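Local coordinates for flavodoxin (Fusobacterium nucleatum, PDB 6OHK), which binds flavin mononucleotide and transfers electrons, probably serving as a low-potential donor to a number of redox enzymes, at residues L75-T81 / I110-G116; V88-F94 / L143-N149; Q93-S99 / G126-E131. The protein carries 1 engineered substitution. All coordinates share one frame; numbering follows the deposited sequence. Where two conformers were deposited one is given.

In the fold
Two of the three contacts lie at the flavin and the third lies apart from it, all within one flavodoxin fold. Contact 2 joins the C-terminal ends of two parallel strands, and contact 3 ties the loop that follows one of them to a second surface loop. Their centres lie about 9 Å apart, they share Gln93 and Phe94, and both touch the flavin mononucleotide. Tyr127 of contact 3 also reaches Ala144 of contact 2. Contact 1, where helices 72-77 and 103-113 end, is away from the flavin: its centre is about 25 Å from that of contact 2 and about 28 Å from that of contact 3. Strand 84-90 nevertheless runs in sequence between its two helices.

Contact 1: residues L75-T81 / I110-G116; sequences LEEIDFT and IVVKKGG
Lys114 folds its side chain back so that NZ hydrogen-bonds two main-chain oxygens, Glu76 O at 2.8 Å and Ile78 O at 2.8 Å. The contact joins the C-terminal ends of two helices of the flavodoxin alpha/beta fold: helix 72-77, and helix 103-113, which closes in a Schellman motif with Gly115 as its C-prime residue. Bends at chi2, chi3 and chi4 bring the ammonium group to these oxygens. It meets Glu76 O tilted 30° from the carbonyl plane, but stands well above the carbonyl plane of Ile78. A positive charge here probably suits the carbonyl-rich end of helix 72-77.

Glu76 is held a second time, through its carboxylate. Its extended chain crosses the equally extended Lys113, and OE2 takes Lys113 NZ on its syn side at 2.7 Å in a salt bridge. Beside these polar groups, Ile110 CG2 lies 3.7 Å from Glu76 CA and also touches Leu75 CG. Val111 CG2 sits over one face of the Phe80 ring in a CH-pi contact, 4.2 Å from the centroid and offset toward the rim, while Lys114 CB approaches Phe80 CD1 obliquely. Beside the ring, Phe80 N hydrogen-bonds Lys114 O at 2.9 Å.

Farther out, Ile46 touches Leu75, Ile78 and Phe80, and Val111 packs on Val118 of strand 117-118. Within the Schellman motif Gly116 N returns to Val111 O and Gly115 N to Val112 O, the turn being made by Gly115 at a phi of 99°. The facing loop is shaped by an Asx turn. Asp79 OD1 receives Thr81 N from above the carboxylate plane and Thr81 OG1 on its syn side, the latter at 2.7 Å.

Contact 2: residues V88-F94 / L143-N149; sequences VGLGNQF and LALDEEN. With FMN (flavin mononucleotide), chain B; GOL (glycerol), chain C.
Val88 CG1 meets Leu145 CD1 at 3.8 Å, and Leu143 CD2 also touches Val88 CG1, on the sheet face covered by Trp161 and Ile158 of helix 154-166. These residues belong to adjacent parallel strands of the flavodoxin sheet, paired Val88 with Leu143 through Leu90 with Leu145. Gly89 N to Leu143 O, Leu145 N to Gly89 O and Gly91 N to Leu145 O form the backbone ladder.

Beyond the strands the pairing passes to side chains. Asp146 OD2 gathers three donors: Gln93 N from above the carboxylate plane, Gln93 NE2 at 2.9 Å on the anti side, and Asn149 ND2 on the syn side. Gln93 OE1 accepts from His128 N, and Gln150 OE1 also receives NE2. Asn149 ND2 also reaches Asn92 OD1 at 2.9 Å, from above that carbonyl plane, and lies at the edge of the Phe94 ring.

At the flavin, Asn92 N donates to FMN O2 at 3.1 Å and to FMN N1 at 3.2 Å, while FMN O3' donates to Glu148 OE2 at 2.7 Å. A glycerol, probably from the crystallisation liquor, also donates to both Glu148 carboxylate oxygens. Three N-H groups on one oxygen suggest that Asp146 is ionised, and the donor at N1 and O2 would probably stabilise negative charge on a reduced flavin.

Contact 3: residues Q93-S99 / G126-E131; sequences QFAFGES and GYHYEE. With FMN (flavin mononucleotide), chain B.
Gln93 spans the gap between the two loops with its amide oxygen, and His128 N meets OE1 at 2.8 Å in the plane of the carbonyl. A chi1 of 68° puts CG between the two main-chain branches at CA, and the side chain is extended beyond it. The amide crosses Tyr127 with its plane 22° from that of the ring, OE1 lying near CB and CD1 and 3.2 Å from Tyr127 CA. A water links the same OE1 to Gly126 O, and the Tyr127 hydroxyl, pointing elsewhere, bonds Ala144 O.

His128 has CG anti to the backbone N, chi1 -173°, and brings CB to within 3.8 Å of Phe94 CE1; the two rings meet obliquely.

Residues 93-99 belong to the flavin-binding loop that follows strand 84-90 in this flavodoxin. Phe96 turns away from 126-131 and lays its ring face along the flavin, FMN C4A being 3.3 Å above the plane of the Phe96 ring and over its centre. Nearby, FMN N3 donates to Ser99 O at 2.9 Å.

Farther along the loop the tie is through the backbone. Gly97 O accepts both Glu130 N, at 2.9 Å in the carbonyl plane, and Glu131 N, at 3.1 Å and slightly tilted from it. Glu130 CB rests against that oxygen, and a water carries Glu130 OE1 to Phe94 O. Glu98 and Glu131 run alongside each other in the same direction, Glu98 OE2 touching Glu131 CG at 3.9 Å; with the Glu130 carboxylate also near that of Glu98, the gathered negative charge probably costs some repulsion.

Contact 1: residues L75-T81 / I110-G116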
loop_
_atom_site.group_PDB
_atom_site.type_symbol
_atom_site.label_atom_id
_atom_site.label_comp_id
_atom_site.label_asym_id
_atom_site.label_seq_id
_atom_site.Cartn_x
_atom_site.Cartn_y
_atom_site.Cartn_z
ATOM N N LEU A 75 7.632 -9.237 9.492
ATOM C CA LEU A 75 7.460 -9.091 8.054
ATOM C C LEU A 75 8.737 -9.467 7.327
ATOM O O LEU A 75 8.698 -10.163 6.307
ATOM C CB LEU A 75 7.030 -7.644 7.752
ATOM C CG LEU A 75 6.563 -7.352 6.334
ATOM C CD1 LEU A 75 5.179 -7.996 6.129
ATOM C CD2 LEU A 75 6.494 -5.850 6.135
ATOM N N GLU A 76 9.890 -9.066 7.863
ATOM C CA GLU A 76 11.158 -9.346 7.228
ATOM C C GLU A 76 11.562 -10.807 7.328
ATOM O O GLU A 76 12.446 -11.227 6.572
ATOM C CB GLU A 76 12.239 -8.419 7.789
ATOM C CG GLU A 76 13.547 -8.512 7.021
ATOM C CD GLU A 76 14.528 -7.411 7.386
ATOM O OE1 GLU A 76 14.134 -6.438 8.077
ATOM O OE2 GLU A 76 15.700 -7.524 6.967
ATOM N N GLU A 77 10.907 -11.598 8.172
ATOM C CA GLU A 77 11.141 -13.037 8.202
ATOM C C GLU A 77 10.510 -13.753 7.025
ATOM O O GLU A 77 10.921 -14.871 6.702
ATOM C CB GLU A 77 10.586 -13.641 9.491
ATOM C CG GLU A 77 11.394 -13.258 10.729
ATOM C CD GLU A 77 10.834 -13.816 12.032
ATOM O OE1 GLU A 77 9.952 -14.704 11.992
ATOM O OE2 GLU A 77 11.285 -13.350 13.105
ATOM N N ILE A 78 9.535 -13.137 6.362
ATOM C CA ILE A 78 8.827 -13.762 5.259
ATOM C C ILE A 78 9.684 -13.716 4.006
ATOM O O ILE A 78 10.339 -12.710 3.716
ATOM C CB ILE A 78 7.495 -13.021 5.048
ATOM C CG1 ILE A 78 6.621 -13.176 6.288
ATOM C CG2 ILE A 78 6.766 -13.508 3.778
ATOM C CD1 ILE A 78 5.327 -12.375 6.252
ATOM N N ASP A 79 9.655 -14.801 3.242
ATOM C CA ASP A 79 10.305 -14.845 1.944
ATOM C C ASP A 79 9.321 -14.299 0.919
ATOM O O ASP A 79 8.272 -14.902 0.682
ATOM C CB ASP A 79 10.675 -16.285 1.600
ATOM C CG ASP A 79 11.502 -16.384 0.359
ATOM O OD1 ASP A 79 11.772 -15.366 -0.287
ATOM O OD2 ASP A 79 11.913 -17.525 0.012
ATOM N N PHE A 80 9.630 -13.148 0.336
ATOM C CA PHE A 80 8.759 -12.517 -0.654
ATOM C C PHE A 80 9.082 -12.924 -2.089
ATOM O O PHE A 80 8.462 -12.411 -3.023
ATOM C CB PHE A 80 8.797 -10.979 -0.521
ATOM C CG PHE A 80 7.974 -10.440 0.610
ATOM C CD1 PHE A 80 8.458 -10.439 1.908
ATOM C CD2 PHE A 80 6.702 -9.925 0.375
ATOM C CE1 PHE A 80 7.688 -9.924 2.953
ATOM C CE2 PHE A 80 5.934 -9.448 1.416
ATOM C CZ PHE A 80 6.429 -9.435 2.689
ATOM N N THR A 81 9.993 -13.886 -2.284
ATOM C CA THR A 81 10.303 -14.376 -3.628
ATOM C C THR A 81 9.030 -14.811 -4.318
ATOM O O THR A 81 8.234 -15.536 -3.742
ATOM C CB THR A 81 11.281 -15.550 -3.543
ATOM O OG1 THR A 81 12.468 -15.094 -2.898
ATOM C CG2 THR A 81 11.630 -16.051 -4.942
ATOM N N ILE A 110 11.430 -3.714 2.823
ATOM C CA ILE A 110 11.397 -5.112 3.244
ATOM C C ILE A 110 10.990 -6.026 2.103
ATOM O O ILE A 110 11.621 -7.069 1.881
ATOM C CB ILE A 110 10.478 -5.283 4.465
ATOM C CG1 ILE A 110 11.112 -4.606 5.673
ATOM C CG2 ILE A 110 10.215 -6.759 4.725
ATOM C CD1 ILE A 110 10.206 -4.365 6.851
ATOM N N VAL A 111 9.936 -5.681 1.359
ATOM C CA VAL A 111 9.502 -6.512 0.249
ATOM C C VAL A 111 10.648 -6.719 -0.722
ATOM O O VAL A 111 10.915 -7.838 -1.167
ATOM C CB VAL A 111 8.274 -5.878 -0.443
ATOM C CG1 VAL A 111 7.941 -6.631 -1.705
ATOM C CG2 VAL A 111 7.106 -5.868 0.502
ATOM N N VAL A 112 11.344 -5.640 -1.071
ATOM C CA VAL A 112 12.392 -5.746 -2.081
ATOM C C VAL A 112 13.575 -6.543 -1.535
ATOM O O VAL A 112 14.131 -7.413 -2.228
ATOM C CB VAL A 112 12.798 -4.357 -2.603
ATOM C CG1 VAL A 112 14.019 -4.440 -3.492
ATOM C CG2 VAL A 112 11.629 -3.731 -3.372
ATOM N N LYS A 113 13.980 -6.279 -0.309
ATOM C CA LYS A 113 15.122 -6.999 0.264
ATOM C C LYS A 113 14.854 -8.487 0.364
ATOM O O LYS A 113 15.800 -9.293 0.255
ATOM C CB LYS A 113 15.444 -6.423 1.646
ATOM C CG LYS A 113 16.455 -7.176 2.492
ATOM C CD LYS A 113 16.603 -6.489 3.856
ATOM C CE LYS A 113 17.656 -7.165 4.715
ATOM N NZ LYS A 113 17.939 -6.364 5.948
ATOM N N LYS A 114 13.603 -8.881 0.599
ATOM C CA LYS A 114 13.233 -10.276 0.752
ATOM C C LYS A 114 12.748 -10.917 -0.535
ATOM O O LYS A 114 12.157 -11.998 -0.498
ATOM C CB LYS A 114 12.208 -10.431 1.864
ATOM C CG LYS A 114 12.727 -10.014 3.241
ATOM C CD LYS A 114 14.082 -10.672 3.625
ATOM C CE LYS A 114 14.071 -12.192 3.542
ATOM N NZ LYS A 114 13.090 -12.840 4.430
ATOM N N GLY A 115 13.016 -10.312 -1.672
ATOM C CA GLY A 115 12.896 -10.965 -2.958
ATOM C C GLY A 115 11.634 -10.680 -3.739
ATOM O O GLY A 115 11.453 -11.260 -4.816
ATOM N N GLY A 116 10.745 -9.836 -3.220
ATOM C CA GLY A 116 9.489 -9.561 -3.888
ATOM C C GLY A 116 9.615 -8.487 -4.931
ATOM O O GLY A 116 10.634 -7.799 -5.049
#

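Contact 2: residues V88-F94 / L143-N149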
loop_
_atom_site.group_PDB
_atom_site.type_symbol
_atom_site.label_atom_id
_atom_site.label_comp_id
_atom_site.label_asym_id
_atom_site.label_seq_id
_atom_site.Cartn_x
_atom_site.Cartn_y
_atom_site.Cartn_z
ATOM N N VAL A 88 -0.121 0.995 -0.770
ATOM C CA VAL A 88 -1.024 2.142 -0.708
ATOM C C VAL A 88 -0.720 2.922 0.555
ATOM O O VAL A 88 -0.766 2.362 1.648
ATOM C CB VAL A 88 -2.497 1.710 -0.719
ATOM C CG1 VAL A 88 -3.413 2.956 -0.711
ATOM C CG2 VAL A 88 -2.784 0.834 -1.946
ATOM N N GLY A 89 -0.457 4.213 0.415
ATOM C CA GLY A 89 -0.309 5.102 1.549
ATOM C C GLY A 89 -1.456 6.083 1.626
ATOM O O GLY A 89 -2.003 6.497 0.600
ATOM N N LEU A 90 -1.803 6.483 2.845
ATOM C CA LEU A 90 -2.674 7.633 3.111
ATOM C C LEU A 90 -1.875 8.638 3.908
ATOM O O LEU A 90 -1.102 8.264 4.795
ATOM C CB LEU A 90 -3.859 7.252 3.953
ATOM C CG LEU A 90 -5.005 6.540 3.250
ATOM C CD1 LEU A 90 -4.724 5.076 3.085
ATOM C CD2 LEU A 90 -6.235 6.702 4.084
ATOM N N GLY A 91 -2.038 9.911 3.559
ATOM C CA GLY A 91 -1.349 10.965 4.280
ATOM C C GLY A 91 -1.960 12.320 3.992
ATOM O O GLY A 91 -3.058 12.429 3.447
ATOM N N ASN A 92 -1.233 13.370 4.382
ATOM C CA ASN A 92 -1.647 14.756 4.169
ATOM C C ASN A 92 -0.449 15.497 3.592
ATOM O O ASN A 92 0.514 15.771 4.303
ATOM C CB ASN A 92 -2.128 15.372 5.480
ATOM C CG ASN A 92 -2.521 16.834 5.323
ATOM O OD1 ASN A 92 -2.047 17.540 4.454
ATOM N ND2 ASN A 92 -3.421 17.288 6.179
ATOM N N GLN A 93 -0.488 15.780 2.297
ATOM C CA GLN A 93 0.724 16.252 1.632
ATOM C C GLN A 93 1.067 17.681 2.008
ATOM O O GLN A 93 2.230 18.076 1.864
ATOM C CB GLN A 93 0.581 16.113 0.110
ATOM C CG GLN A 93 -0.463 17.072 -0.494
ATOM C CD GLN A 93 -0.972 16.570 -1.818
ATOM O OE1 GLN A 93 -0.421 16.918 -2.880
ATOM N NE2 GLN A 93 -1.995 15.738 -1.776
ATOM N N PHE A 94 0.093 18.468 2.459
ATOM C CA PHE A 94 0.348 19.868 2.787
ATOM C C PHE A 94 0.841 20.012 4.208
ATOM O O PHE A 94 1.768 20.798 4.479
ATOM C CB PHE A 94 -0.902 20.697 2.501
ATOM C CG PHE A 94 -1.195 20.815 1.039
ATOM C CD1 PHE A 94 -0.475 21.689 0.242
ATOM C CD2 PHE A 94 -2.152 20.045 0.450
ATOM C CE1 PHE A 94 -0.740 21.777 -1.125
ATOM C CE2 PHE A 94 -2.410 20.139 -0.910
ATOM C CZ PHE A 94 -1.707 20.999 -1.687
ATOM N N LEU A 143 0.665 3.789 -4.469
ATOM C CA LEU A 143 -0.453 4.701 -4.585
ATOM C C LEU A 143 -0.479 5.628 -3.386
ATOM O O LEU A 143 -0.480 5.155 -2.241
ATOM C CB LEU A 143 -1.737 3.892 -4.642
ATOM C CG LEU A 143 -3.017 4.660 -4.845
ATOM C CD1 LEU A 143 -2.992 5.418 -6.168
ATOM C CD2 LEU A 143 -4.186 3.757 -4.742
ATOM N N ALA A 144 -0.503 6.937 -3.634
ATOM C CA ALA A 144 -0.443 7.948 -2.578
ATOM C C ALA A 144 -1.784 8.659 -2.505
ATOM O O ALA A 144 -2.183 9.347 -3.460
ATOM C CB ALA A 144 0.702 8.918 -2.867
ATOM N N LEU A 145 -2.501 8.478 -1.420
ATOM C CA LEU A 145 -3.833 9.036 -1.285
ATOM C C LEU A 145 -3.827 10.134 -0.236
ATOM O O LEU A 145 -3.092 10.072 0.753
ATOM C CB LEU A 145 -4.850 7.965 -0.923
ATOM C CG LEU A 145 -4.941 6.835 -1.951
ATOM C CD1 LEU A 145 -5.853 5.748 -1.451
ATOM C CD2 LEU A 145 -5.407 7.343 -3.299
ATOM N N ASP A 146 -4.664 11.152 -0.457
ATOM C CA ASP A 146 -4.786 12.257 0.499
ATOM C C ASP A 146 -6.273 12.547 0.617
ATOM O O ASP A 146 -6.851 13.247 -0.204
ATOM C CB ASP A 146 -4.001 13.473 0.029
ATOM C CG ASP A 146 -4.026 14.617 1.022
ATOM O OD1 ASP A 146 -4.941 14.667 1.866
ATOM O OD2 ASP A 146 -3.104 15.479 0.928
ATOM N N GLU A 147 -6.899 11.960 1.621
ATOM C CA GLU A 147 -8.327 12.137 1.841
ATOM C C GLU A 147 -8.647 13.467 2.486
ATOM O O GLU A 147 -9.804 13.906 2.437
ATOM C CB GLU A 147 -8.860 10.978 2.707
ATOM C CG GLU A 147 -9.073 9.708 1.944
ATOM C CD GLU A 147 -10.337 9.816 1.104
ATOM O OE1 GLU A 147 -11.426 10.146 1.650
ATOM O OE2 GLU A 147 -10.269 9.666 -0.116
ATOM N N GLU A 148 -7.674 14.109 3.118
ATOM C CA GLU A 148 -7.926 15.401 3.739
ATOM C C GLU A 148 -8.024 16.495 2.689
ATOM O O GLU A 148 -8.870 17.399 2.805
ATOM C CB GLU A 148 -6.831 15.700 4.754
ATOM C CG GLU A 148 -6.845 14.694 5.946
ATOM C CD GLU A 148 -5.868 15.082 7.027
ATOM O OE1 GLU A 148 -5.993 16.207 7.545
ATOM O OE2 GLU A 148 -4.960 14.292 7.341
ATOM N N ASN A 149 -7.156 16.472 1.696
ATOM C CA ASN A 149 -7.055 17.553 0.730
ATOM C C ASN A 149 -7.511 17.172 -0.655
ATOM O O ASN A 149 -7.906 18.056 -1.430
ATOM C CB ASN A 149 -5.609 18.045 0.623
ATOM C CG ASN A 149 -5.078 18.468 1.941
ATOM O OD1 ASN A 149 -5.610 19.424 2.554
ATOM N ND2 ASN A 149 -4.034 17.800 2.416
HETATM N N1 FMN B . 0.352 12.137 6.903
HETATM C C2 FMN B . 1.533 12.071 6.147
HETATM O O2 FMN B . 1.507 12.037 4.962
HETATM N N3 FMN B . 2.781 12.081 6.861
HETATM C C4 FMN B . 2.914 12.152 8.222
HETATM O O4 FMN B . 4.029 12.142 8.701
HETATM C C4A FMN B . 1.704 12.239 8.961
HETATM N N5 FMN B . 1.773 12.326 10.350
HETATM C C5A FMN B . 0.528 12.478 11.022
HETATM C C6 FMN B . 0.551 12.704 12.411
HETATM C C7 FMN B . -0.634 12.838 13.106
HETATM C C7M FMN B . -0.467 12.997 14.626
HETATM C C8 FMN B . -1.844 12.856 12.429
HETATM C C8M FMN B . -3.120 12.969 13.237
HETATM C C9 FMN B . -1.869 12.640 11.053
HETATM C C9A FMN B . -0.694 12.484 10.361
HETATM N N10 FMN B . -0.738 12.261 8.926
HETATM C C10 FMN B . 0.470 12.202 8.264
HETATM C "C1'" FMN B . -2.011 12.227 8.208
HETATM C "C2'" FMN B . -2.713 10.844 8.364
HETATM O "O2'" FMN B . -1.915 9.780 7.878
HETATM C "C3'" FMN B . -4.015 10.859 7.543
HETATM O "O3'" FMN B . -4.899 11.761 8.179
HETATM C "C4'" FMN B . -4.704 9.512 7.331
HETATM O "O4'" FMN B . -5.792 9.707 6.434
HETATM C "C5'" FMN B . -5.215 8.890 8.624
HETATM O "O5'" FMN B . -5.659 7.577 8.323
HETATM P P FMN B . -6.488 6.732 9.411
HETATM O O1P FMN B . -6.778 5.435 8.691
HETATM O O2P FMN B . -5.685 6.537 10.651
HETATM O O3P FMN B . -7.767 7.523 9.712
HETATM C C1 GOL C . -3.279 18.250 9.694
HETATM O O1 GOL C . -2.790 19.197 10.601
HETATM C C2 GOL C . -4.040 17.167 10.454
HETATM O O2 GOL C . -5.357 17.072 9.967
HETATM C C3 GOL C . -3.313 15.840 10.256
HETATM O O3 GOL C . -3.185 15.561 8.879
HETATM O O HOH W 1 -5.372 10.843 3.857
HETATM O O HOH W 2 -4.473 20.038 5.121
#

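Contact 3: residues Q93-S99 / G126-E131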
loop_
_atom_site.group_PDB
_atom_site.type_symbol
_atom_site.label_atom_id
_atom_site.label_comp_id
_atom_site.label_asym_id
_atom_site.label_seq_id
_atom_site.Cartn_x
_atom_site.Cartn_y
_atom_site.Cartn_z
ATOM N N GLN A 93 -0.488 15.780 2.297
ATOM C CA GLN A 93 0.724 16.252 1.632
ATOM C C GLN A 93 1.067 17.681 2.008
ATOM O O GLN A 93 2.230 18.076 1.864
ATOM C CB GLN A 93 0.581 16.113 0.110
ATOM C CG GLN A 93 -0.463 17.072 -0.494
ATOM C CD GLN A 93 -0.972 16.570 -1.818
ATOM O OE1 GLN A 93 -0.421 16.918 -2.880
ATOM N NE2 GLN A 93 -1.995 15.738 -1.776
ATOM N N PHE A 94 0.093 18.468 2.459
ATOM C CA PHE A 94 0.348 19.868 2.787
ATOM C C PHE A 94 0.841 20.012 4.208
ATOM O O PHE A 94 1.768 20.798 4.479
ATOM C CB PHE A 94 -0.902 20.697 2.501
ATOM C CG PHE A 94 -1.195 20.815 1.039
ATOM C CD1 PHE A 94 -0.475 21.689 0.242
ATOM C CD2 PHE A 94 -2.152 20.045 0.450
ATOM C CE1 PHE A 94 -0.740 21.777 -1.125
ATOM C CE2 PHE A 94 -2.410 20.139 -0.910
ATOM C CZ PHE A 94 -1.707 20.999 -1.687
ATOM N N ALA A 95 0.269 19.264 5.130
ATOM C CA ALA A 95 0.678 19.358 6.518
ATOM C C ALA A 95 1.993 18.673 6.771
ATOM O O ALA A 95 2.664 18.994 7.760
ATOM C CB ALA A 95 -0.398 18.779 7.424
ATOM N N PHE A 96 2.380 17.722 5.916
ATOM C CA PHE A 96 3.587 16.925 6.093
ATOM C C PHE A 96 4.391 16.987 4.807
ATOM O O PHE A 96 4.507 16.003 4.077
ATOM C CB PHE A 96 3.213 15.499 6.500
ATOM C CG PHE A 96 2.413 15.481 7.756
ATOM C CD1 PHE A 96 3.023 15.655 8.991
ATOM C CD2 PHE A 96 1.033 15.381 7.717
ATOM C CE1 PHE A 96 2.269 15.697 10.148
ATOM C CE2 PHE A 96 0.281 15.438 8.877
ATOM C CZ PHE A 96 0.916 15.603 10.090
ATOM N N GLY A 97 4.977 18.148 4.532
ATOM C CA GLY A 97 5.649 18.372 3.275
ATOM C C GLY A 97 6.943 17.616 3.087
ATOM O O GLY A 97 7.461 17.622 1.970
ATOM N N GLU A 98 7.478 16.991 4.129
ATOM C CA GLU A 98 8.670 16.163 4.008
ATOM C C GLU A 98 8.405 14.707 4.347
ATOM O O GLU A 98 9.354 13.918 4.356
ATOM C CB GLU A 98 9.836 16.657 4.876
ATOM C CG GLU A 98 10.226 18.076 4.566
ATOM C CD GLU A 98 11.541 18.474 5.214
ATOM O OE1 GLU A 98 11.607 19.581 5.792
ATOM O OE2 GLU A 98 12.506 17.680 5.144
ATOM N N SER A 99 7.151 14.308 4.574
ATOM C CA SER A 99 6.895 12.922 4.994
ATOM C C SER A 99 5.575 12.400 4.456
ATOM O O SER A 99 4.993 11.483 5.048
ATOM C CB SER A 99 6.978 12.766 6.502
ATOM O OG SER A 99 6.019 13.536 7.193
ATOM N N GLY A 126 0.410 16.449 -9.848
ATOM C CA GLY A 126 -0.753 16.842 -9.081
ATOM C C GLY A 126 -0.572 16.736 -7.596
ATOM O O GLY A 126 -1.536 16.943 -6.857
ATOM N N TYR A 127 0.621 16.400 -7.134
ATOM C CA TYR A 127 0.949 16.369 -5.719
ATOM C C TYR A 127 1.916 17.491 -5.398
ATOM O O TYR A 127 2.704 17.921 -6.247
ATOM C CB TYR A 127 1.610 15.054 -5.350
ATOM C CG TYR A 127 0.737 13.849 -5.442
ATOM C CD1 TYR A 127 -0.025 13.439 -4.359
ATOM C CD2 TYR A 127 0.688 13.088 -6.600
ATOM C CE1 TYR A 127 -0.790 12.292 -4.432
ATOM C CE2 TYR A 127 -0.072 11.951 -6.676
ATOM C CZ TYR A 127 -0.808 11.550 -5.606
ATOM O OH TYR A 127 -1.538 10.392 -5.747
ATOM N N HIS A 128 1.901 17.912 -4.149
ATOM C CA HIS A 128 2.824 18.909 -3.630
ATOM C C HIS A 128 3.728 18.246 -2.615
ATOM O O HIS A 128 3.235 17.580 -1.697
ATOM C CB HIS A 128 2.071 20.045 -2.935
ATOM C CG HIS A 128 2.951 21.191 -2.531
ATOM N ND1 HIS A 128 3.796 21.131 -1.443
ATOM C CD2 HIS A 128 3.125 22.419 -3.074
ATOM C CE1 HIS A 128 4.455 22.269 -1.333
ATOM N NE2 HIS A 128 4.062 23.071 -2.308
ATOM N N TYR A 129 5.034 18.457 -2.722
ATOM C CA TYR A 129 5.935 17.984 -1.695
ATOM C C TYR A 129 7.164 18.875 -1.674
ATOM O O TYR A 129 7.576 19.405 -2.715
ATOM C CB TYR A 129 6.334 16.512 -1.839
ATOM C CG TYR A 129 7.213 16.177 -3.040
ATOM C CD1 TYR A 129 6.672 15.929 -4.269
ATOM C CD2 TYR A 129 8.584 16.083 -2.904
ATOM C CE1 TYR A 129 7.471 15.617 -5.355
ATOM C CE2 TYR A 129 9.396 15.762 -3.970
ATOM C CZ TYR A 129 8.817 15.517 -5.190
ATOM O OH TYR A 129 9.652 15.223 -6.267
ATOM N N GLU A 130 7.733 19.024 -0.497
ATOM C CA GLU A 130 9.004 19.724 -0.323
ATOM C C GLU A 130 10.156 18.738 -0.445
ATOM O O GLU A 130 11.092 18.964 -1.219
ATOM C CB GLU A 130 9.033 20.452 1.022
ATOM C CG GLU A 130 7.970 21.571 1.130
ATOM C CD GLU A 130 7.708 22.003 2.570
ATOM O OE1 GLU A 130 6.551 22.371 2.884
ATOM O OE2 GLU A 130 8.652 21.969 3.388
ATOM N N GLU A 131 10.079 17.619 0.265
ATOM C CA GLU A 131 11.034 16.529 0.147
ATOM C C GLU A 131 10.247 15.235 0.274
ATOM O O GLU A 131 9.173 15.214 0.878
ATOM C CB GLU A 131 12.085 16.583 1.240
ATOM C CG GLU A 131 12.948 17.860 1.238
ATOM C CD GLU A 131 13.701 18.101 -0.072
ATOM O OE1 GLU A 131 14.069 19.270 -0.333
ATOM O OE2 GLU A 131 13.932 17.140 -0.841
HETATM N N1 FMN B . 0.352 12.137 6.903
HETATM C C2 FMN B . 1.533 12.071 6.147
HETATM O O2 FMN B . 1.507 12.037 4.962
HETATM N N3 FMN B . 2.781 12.081 6.861
HETATM C C4 FMN B . 2.914 12.152 8.222
HETATM O O4 FMN B . 4.029 12.142 8.701
HETATM C C4A FMN B . 1.704 12.239 8.961
HETATM N N5 FMN B . 1.773 12.326 10.350
HETATM C C5A FMN B . 0.528 12.478 11.022
HETATM C C6 FMN B . 0.551 12.704 12.411
HETATM C C7 FMN B . -0.634 12.838 13.106
HETATM C C7M FMN B . -0.467 12.997 14.626
HETATM C C8 FMN B . -1.844 12.856 12.429
HETATM C C8M FMN B . -3.120 12.969 13.237
HETATM C C9 FMN B . -1.869 12.640 11.053
HETATM C C9A FMN B . -0.694 12.484 10.361
HETATM N N10 FMN B . -0.738 12.261 8.926
HETATM C C10 FMN B . 0.470 12.202 8.264
HETATM C "C1'" FMN B . -2.011 12.227 8.208
HETATM C "C2'" FMN B . -2.713 10.844 8.364
HETATM O "O2'" FMN B . -1.915 9.780 7.878
HETATM C "C3'" FMN B . -4.015 10.859 7.543
HETATM O "O3'" FMN B . -4.899 11.761 8.179
HETATM C "C4'" FMN B . -4.704 9.512 7.331
HETATM O "O4'" FMN B . -5.792 9.707 6.434
HETATM C "C5'" FMN B . -5.215 8.890 8.624
HETATM O "O5'" FMN B . -5.659 7.577 8.323
HETATM P P FMN B . -6.488 6.732 9.411
HETATM O O1P FMN B . -6.778 5.435 8.691
HETATM O O2P FMN B . -5.685 6.537 10.651
HETATM O O3P FMN B . -7.767 7.523 9.712
HETATM O O HOH W 3 4.207 16.437 0.637
HETATM O O HOH W 4 -1.459 19.087 -4.664
HETATM O O HOH W 5 3.989 21.585 2.746
#